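Local structure of D-alanyl-D-alanine carboxypeptidase (Streptococcus pneumoniae R6, 1XP4) at residues 47-52 with 132-137; 316-321 with 355-360. The protein probably removes the terminal D-alanine from cell-wall precursor peptides as a penicillin-binding serine carboxypeptidase, helping to regulate peptidoglycan synthesis. All blocks are in the same frame, centred on the assembly; numbering follows the deposited sequence.

Interaction 1: residues 47-52 with 132-137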
loop_
_atom_site.group_PDB
_atom_site.type_symbol
_atom_site.label_atom_id
_atom_site.label_comp_id
_atom_site.label_asym_id
_atom_site.label_seq_id
_atom_site.Cartn_x
_atom_site.Cartn_y
_atom_site.Cartn_z
ATOM N N THR A 47 9.481 5.058 3.175
ATOM C CA THR A 47 10.582 5.783 2.537
ATOM C C THR A 47 10.240 6.187 1.112
ATOM O O THR A 47 10.334 7.357 0.734
ATOM C CB THR A 47 11.861 4.921 2.486
ATOM O OG1 THR A 47 12.321 4.660 3.821
ATOM C CG2 THR A 47 12.951 5.634 1.702
ATOM N N VAL A 48 9.841 5.196 0.331
ATOM C CA VAL A 48 9.483 5.385 -1.063
ATOM C C VAL A 48 8.316 6.357 -1.268
ATOM O O VAL A 48 8.208 6.988 -2.327
ATOM C CB VAL A 48 9.182 4.001 -1.701
ATOM C CG1 VAL A 48 8.262 4.142 -2.890
ATOM C CG2 VAL A 48 10.492 3.341 -2.128
ATOM N N TYR A 49 7.447 6.491 -0.262
ATOM C CA TYR A 49 6.314 7.408 -0.369
ATOM C C TYR A 49 6.804 8.843 -0.352
ATOM O O TYR A 49 6.273 9.695 -1.053
ATOM C CB TYR A 49 5.333 7.235 0.786
ATOM C CG TYR A 49 4.045 8.006 0.593
ATOM C CD1 TYR A 49 2.978 7.447 -0.115
ATOM C CD2 TYR A 49 3.892 9.296 1.105
ATOM C CE1 TYR A 49 1.783 8.148 -0.303
ATOM C CE2 TYR A 49 2.698 10.011 0.920
ATOM C CZ TYR A 49 1.647 9.427 0.217
ATOM O OH TYR A 49 0.456 10.100 0.048
ATOM N N LEU A 50 7.812 9.125 0.461
ATOM C CA LEU A 50 8.322 10.482 0.517
ATOM C C LEU A 50 9.071 10.824 -0.773
ATOM O O LEU A 50 9.125 11.986 -1.189
ATOM C CB LEU A 50 9.219 10.653 1.746
ATOM C CG LEU A 50 8.508 10.433 3.093
ATOM C CD1 LEU A 50 9.494 10.599 4.234
ATOM C CD2 LEU A 50 7.358 11.424 3.244
ATOM N N VAL A 51 9.622 9.798 -1.414
ATOM C CA VAL A 51 10.363 9.964 -2.660
ATOM C C VAL A 51 9.433 10.336 -3.809
ATOM O O VAL A 51 9.753 11.212 -4.618
ATOM C CB VAL A 51 11.107 8.676 -3.044
ATOM C CG1 VAL A 51 11.876 8.897 -4.326
ATOM C CG2 VAL A 51 12.050 8.262 -1.926
ATOM N N TYR A 52 8.290 9.662 -3.893
ATOM C CA TYR A 52 7.321 9.970 -4.939
ATOM C C TYR A 52 6.731 11.348 -4.659
ATOM O O TYR A 52 6.415 12.102 -5.582
ATOM C CB TYR A 52 6.205 8.917 -4.983
ATOM C CG TYR A 52 6.562 7.680 -5.782
ATOM C CD1 TYR A 52 6.636 7.722 -7.172
ATOM C CD2 TYR A 52 6.855 6.474 -5.149
ATOM C CE1 TYR A 52 6.994 6.588 -7.915
ATOM C CE2 TYR A 52 7.217 5.342 -5.880
ATOM C CZ TYR A 52 7.283 5.408 -7.260
ATOM O OH TYR A 52 7.642 4.298 -7.985
ATOM N N LEU A 132 2.019 10.210 11.261
ATOM C CA LEU A 132 1.040 10.877 12.116
ATOM C C LEU A 132 -0.096 11.457 11.292
ATOM O O LEU A 132 -1.229 11.535 11.758
ATOM C CB LEU A 132 1.705 11.979 12.937
ATOM C CG LEU A 132 2.615 11.470 14.054
ATOM C CD1 LEU A 132 3.281 12.634 14.760
ATOM C CD2 LEU A 132 1.794 10.645 15.031
ATOM N N GLU A 133 0.216 11.877 10.071
ATOM C CA GLU A 133 -0.786 12.418 9.163
ATOM C C GLU A 133 -1.795 11.321 8.858
ATOM O O GLU A 133 -3.004 11.531 8.886
ATOM C CB GLU A 133 -0.141 12.829 7.848
ATOM C CG GLU A 133 0.095 14.291 7.672
ATOM C CD GLU A 133 0.650 14.585 6.299
ATOM O OE1 GLU A 133 0.073 14.081 5.310
ATOM O OE2 GLU A 133 1.661 15.314 6.208
ATOM N N TRP A 134 -1.268 10.143 8.555
ATOM C CA TRP A 134 -2.082 8.995 8.222
ATOM C C TRP A 134 -2.846 8.405 9.403
ATOM O O TRP A 134 -3.566 7.421 9.252
ATOM C CB TRP A 134 -1.202 7.926 7.578
ATOM C CG TRP A 134 -0.621 8.342 6.250
ATOM C CD1 TRP A 134 -1.171 9.215 5.354
ATOM C CD2 TRP A 134 0.565 7.825 5.631
ATOM N NE1 TRP A 134 -0.410 9.269 4.211
ATOM C CE2 TRP A 134 0.657 8.423 4.348
ATOM C CE3 TRP A 134 1.546 6.904 6.018
ATOM C CZ2 TRP A 134 1.707 8.139 3.462
ATOM C CZ3 TRP A 134 2.586 6.620 5.138
ATOM C CH2 TRP A 134 2.654 7.232 3.872
ATOM N N GLY A 135 -2.698 8.994 10.579
ATOM C CA GLY A 135 -3.418 8.476 11.724
ATOM C C GLY A 135 -2.717 7.342 12.441
ATOM O O GLY A 135 -3.299 6.702 13.316
ATOM N N ILE A 136 -1.472 7.077 12.071
ATOM C CA ILE A 136 -0.715 6.021 12.724
ATOM C C ILE A 136 0.092 6.702 13.818
ATOM O O ILE A 136 1.004 7.467 13.533
ATOM C CB ILE A 136 0.239 5.321 11.735
ATOM C CG1 ILE A 136 -0.574 4.691 10.601
ATOM C CG2 ILE A 136 1.085 4.279 12.468
ATOM C CD1 ILE A 136 0.261 4.125 9.496
ATOM N N GLN A 137 -0.247 6.426 15.069
ATOM C CA GLN A 137 0.451 7.059 16.177
ATOM C C GLN A 137 1.114 6.081 17.127
ATOM O O GLN A 137 1.450 6.435 18.255
ATOM C CB GLN A 137 -0.519 7.968 16.941
ATOM C CG GLN A 137 -1.909 7.368 17.139
ATOM C CD GLN A 137 -2.924 8.384 17.643
ATOM O OE1 GLN A 137 -3.174 9.402 16.996
ATOM N NE2 GLN A 137 -3.515 8.107 18.804
#

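Interaction 2: residues 316-321 with 355-360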
loop_
_atom_site.group_PDB
_atom_site.type_symbol
_atom_site.label_atom_id
_atom_site.label_comp_id
_atom_site.label_asym_id
_atom_site.label_seq_id
_atom_site.Cartn_x
_atom_site.Cartn_y
_atom_site.Cartn_z
ATOM N N ILE A 316 -17.950 -5.555 -1.861
ATOM C CA ILE A 316 -17.412 -6.802 -1.350
ATOM C C ILE A 316 -18.570 -7.491 -0.637
ATOM O O ILE A 316 -19.305 -6.849 0.106
ATOM C CB ILE A 316 -16.289 -6.568 -0.331
ATOM C CG1 ILE A 316 -15.242 -5.630 -0.910
ATOM C CG2 ILE A 316 -15.625 -7.893 0.018
ATOM C CD1 ILE A 316 -14.057 -5.463 -0.005
ATOM N N GLU A 317 -18.743 -8.787 -0.868
ATOM C CA GLU A 317 -19.822 -9.530 -0.230
ATOM C C GLU A 317 -19.334 -10.918 0.176
ATOM O O GLU A 317 -18.710 -11.626 -0.619
ATOM C CB GLU A 317 -21.018 -9.655 -1.186
ATOM C CG GLU A 317 -22.239 -10.365 -0.596
ATOM C CD GLU A 317 -23.368 -10.543 -1.612
ATOM O OE1 GLU A 317 -23.080 -10.991 -2.744
ATOM O OE2 GLU A 317 -24.540 -10.250 -1.277
ATOM N N ARG A 318 -19.596 -11.296 1.422
ATOM C CA ARG A 318 -19.458 -12.670 1.787
ATOM C C ARG A 318 -20.394 -13.551 0.930
ATOM O O ARG A 318 -21.421 -13.123 0.412
ATOM C CB ARG A 318 -19.737 -12.780 3.270
ATOM C CG ARG A 318 -18.585 -13.406 4.044
ATOM C CD ARG A 318 -18.926 -13.575 5.523
ATOM N NE ARG A 318 -17.740 -13.955 6.268
ATOM C CZ ARG A 318 -17.114 -12.971 6.917
ATOM N NH1 ARG A 318 -17.589 -11.755 6.882
ATOM N NH2 ARG A 318 -16.033 -13.238 7.639
ATOM N N VAL A 319 -19.956 -14.778 0.636
ATOM C CA VAL A 319 -20.785 -15.637 -0.205
ATOM C C VAL A 319 -21.612 -16.631 0.623
ATOM O O VAL A 319 -21.087 -17.382 1.424
ATOM C CB VAL A 319 -19.869 -16.464 -1.148
ATOM C CG1 VAL A 319 -18.585 -15.722 -1.505
ATOM C CG2 VAL A 319 -19.500 -17.815 -0.573
ATOM N N GLY A 320 -22.963 -16.557 0.428
ATOM C CA GLY A 320 -23.716 -17.459 1.318
ATOM C C GLY A 320 -24.643 -16.755 2.334
ATOM O O GLY A 320 -25.480 -17.334 3.008
ATOM N N ASN A 321 -24.571 -15.415 2.354
ATOM C CA ASN A 321 -25.012 -14.686 3.566
ATOM C C ASN A 321 -26.511 -14.421 3.501
ATOM O O ASN A 321 -27.035 -13.964 2.515
ATOM C CB ASN A 321 -24.317 -13.310 3.520
ATOM C CG ASN A 321 -22.825 -13.421 3.717
ATOM O OD1 ASN A 321 -22.336 -14.232 4.483
ATOM N ND2 ASN A 321 -22.094 -12.505 3.060
ATOM N N ASP A 355 -20.945 -6.114 8.074
ATOM C CA ASP A 355 -20.146 -7.330 8.148
ATOM C C ASP A 355 -18.681 -6.962 8.443
ATOM O O ASP A 355 -17.760 -7.392 7.747
ATOM C CB ASP A 355 -20.255 -8.056 6.805
ATOM C CG ASP A 355 -19.809 -9.492 6.875
ATOM O OD1 ASP A 355 -19.103 -9.843 7.836
ATOM O OD2 ASP A 355 -20.158 -10.265 5.957
ATOM N N LEU A 356 -18.478 -6.171 9.490
ATOM C CA LEU A 356 -17.150 -5.709 9.867
ATOM C C LEU A 356 -16.242 -6.765 10.463
ATOM O O LEU A 356 -16.586 -7.414 11.446
ATOM C CB LEU A 356 -17.273 -4.546 10.844
ATOM C CG LEU A 356 -18.255 -3.474 10.367
ATOM C CD1 LEU A 356 -18.290 -2.345 11.367
ATOM C CD2 LEU A 356 -17.855 -2.970 8.978
ATOM N N ILE A 357 -15.068 -6.918 9.865
ATOM C CA ILE A 357 -14.079 -7.879 10.322
ATOM C C ILE A 357 -13.001 -7.083 11.049
ATOM O O ILE A 357 -12.482 -6.107 10.512
ATOM C CB ILE A 357 -13.474 -8.622 9.116
ATOM C CG1 ILE A 357 -14.605 -9.293 8.338
ATOM C CG2 ILE A 357 -12.429 -9.645 9.570
ATOM C CD1 ILE A 357 -14.186 -9.844 7.031
ATOM N N GLY A 358 -12.667 -7.492 12.267
ATOM C CA GLY A 358 -11.668 -6.763 13.030
ATOM C C GLY A 358 -12.218 -5.388 13.348
ATOM O O GLY A 358 -13.294 -5.272 13.928
ATOM N N GLN A 359 -11.497 -4.339 12.975
ATOM C CA GLN A 359 -11.976 -2.981 13.217
ATOM C C GLN A 359 -12.815 -2.555 12.010
ATOM O O GLN A 359 -13.217 -1.401 11.890
ATOM C CB GLN A 359 -10.797 -2.024 13.405
ATOM C CG GLN A 359 -9.745 -2.567 14.344
ATOM C CD GLN A 359 -8.759 -1.515 14.788
ATOM O OE1 GLN A 359 -9.085 -0.654 15.604
ATOM N NE2 GLN A 359 -7.544 -1.572 14.251
ATOM N N GLY A 360 -13.068 -3.514 11.120
ATOM C CA GLY A 360 -13.864 -3.265 9.931
ATOM C C GLY A 360 -13.085 -2.688 8.766
ATOM O O GLY A 360 -12.887 -3.349 7.743
#

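Interaction 1: residues 47-52 with 132-137
A T-shaped aromatic pair, Tyr49 with Trp134, connects helix 44-57 to the turn that ends helix 120-133. The edge-to-face assignment rests on two measures: the phenol ring and the six-membered ring of the indole have their centroids 4.7 Å apart, and their planes stand at 82°. The indole supplies the edge. Its CZ2 stands 3.2 Å above the plane of the Tyr49 ring, over the ring centre, and its neighbour CH2 lies toward the CB end, 3.6 Å from Tyr49 CG. The closest pair of atoms is Trp134 CZ2 and Tyr49 CE2. No hydrogen bond crosses the contact, which buries 107 Å² in all.

Both side chains are needed to span the gap, because the nearest backbone positions, the CA atoms of Tyr49 and Trp134, are 12.1 Å apart. On Tyr49 the ring is swung opposite the backbone N (chi1 -171°), which carries it off the helix with a face turned to the indole. Helix 44-57 belongs to the helical part of a beta-lactamase-clan fold and begins at Lys44, the predicted proton acceptor of the SxxK motif; the side chains of Tyr49 and Lys44 are about 10 Å apart, so the pair is near the predicted catalytic lysine without touching it. Tyr49 also meets Tyr184 edge-to-face and touches Leu180 of helix 170-183, while Trp134 rests on Asn179 of the same helix.

The indole projects from a helix terminus. Gly135 closes helix 120-133 in a Schellman motif, with positive phi (86°) and two bonds back into the last turn. One of them runs from Gly135 N to Leu132 O at 3.2 Å.

Interaction 2: residues 316-321 with 355-360
Arg318 and Asp355 form a salt bridge in which one guanidinium nitrogen serves both carboxylate oxygens. NH1 of Arg318 lies 2.6 Å from Asp355 OD1, the shortest approach between the segments. The same NH1 donates a hydrogen bond to Asp355 OD2 at 3.1 Å, with an N-H...O angle of 150°. OD2 lies close to the guanidinium plane, at its edge; the donor reaches OD2 from the syn side but is displaced from the carboxylate plane. The two flat groups are themselves tilted by only 22°.

The bridge ties the end of strand 313-318, which pairs antiparallel with strand 278-284 in the PBP5-type C-terminal domain, to the irregular loop between strands 345-350 and 368-373. Arg318 is extended from CG to NE, and its CD passes 3.6 Å from Asp355 OD2. For Asp355, CG opposite the backbone N (chi1 -164°) sends the carboxylate across the arginine at about a right angle. The amide of Asn321 also faces this carboxylate, but its placement in the model is doubtful.

Further out, Ile357 CD1 comes against the guanidinium from the opposite direction, 3.9 Å from Arg318 NH1, in an oblique approach. Arg318 and Ile357 both also touch Phe278 of strand 278-284. The loop is fixed to strand 26-31 as well: Asp355 O accepts a hydrogen bond from Lys26 NZ, and Gly360 is backbone-bonded to Ile27.

Beyond Ile357 the chain makes a type II' beta turn, with Gly358 at its second position supplying the positive phi. The turn is closed by Gly360 N donating to Ile357 O at 2.7 Å.

In the fold
The two contacts lie in different parts of the protein, interaction 1 in the carboxypeptidase part and interaction 2 in the PBP5-type C-terminal part, with centres 28 Å apart and no touching atoms. Interaction 1 is partly buried, its centre about 11 Å from that of the chain, and couples a buried tyrosine on a helix to a residue at another helix end by ring contact alone. Interaction 2, centred about 21 Å from the chain centre, is a surface contact between a strand end and a loop, and there charge pairing dominates. They share no secondary-structure element: the loop of interaction 2 reaches back to the catalytic part, whereas interaction 1 stays among its helices.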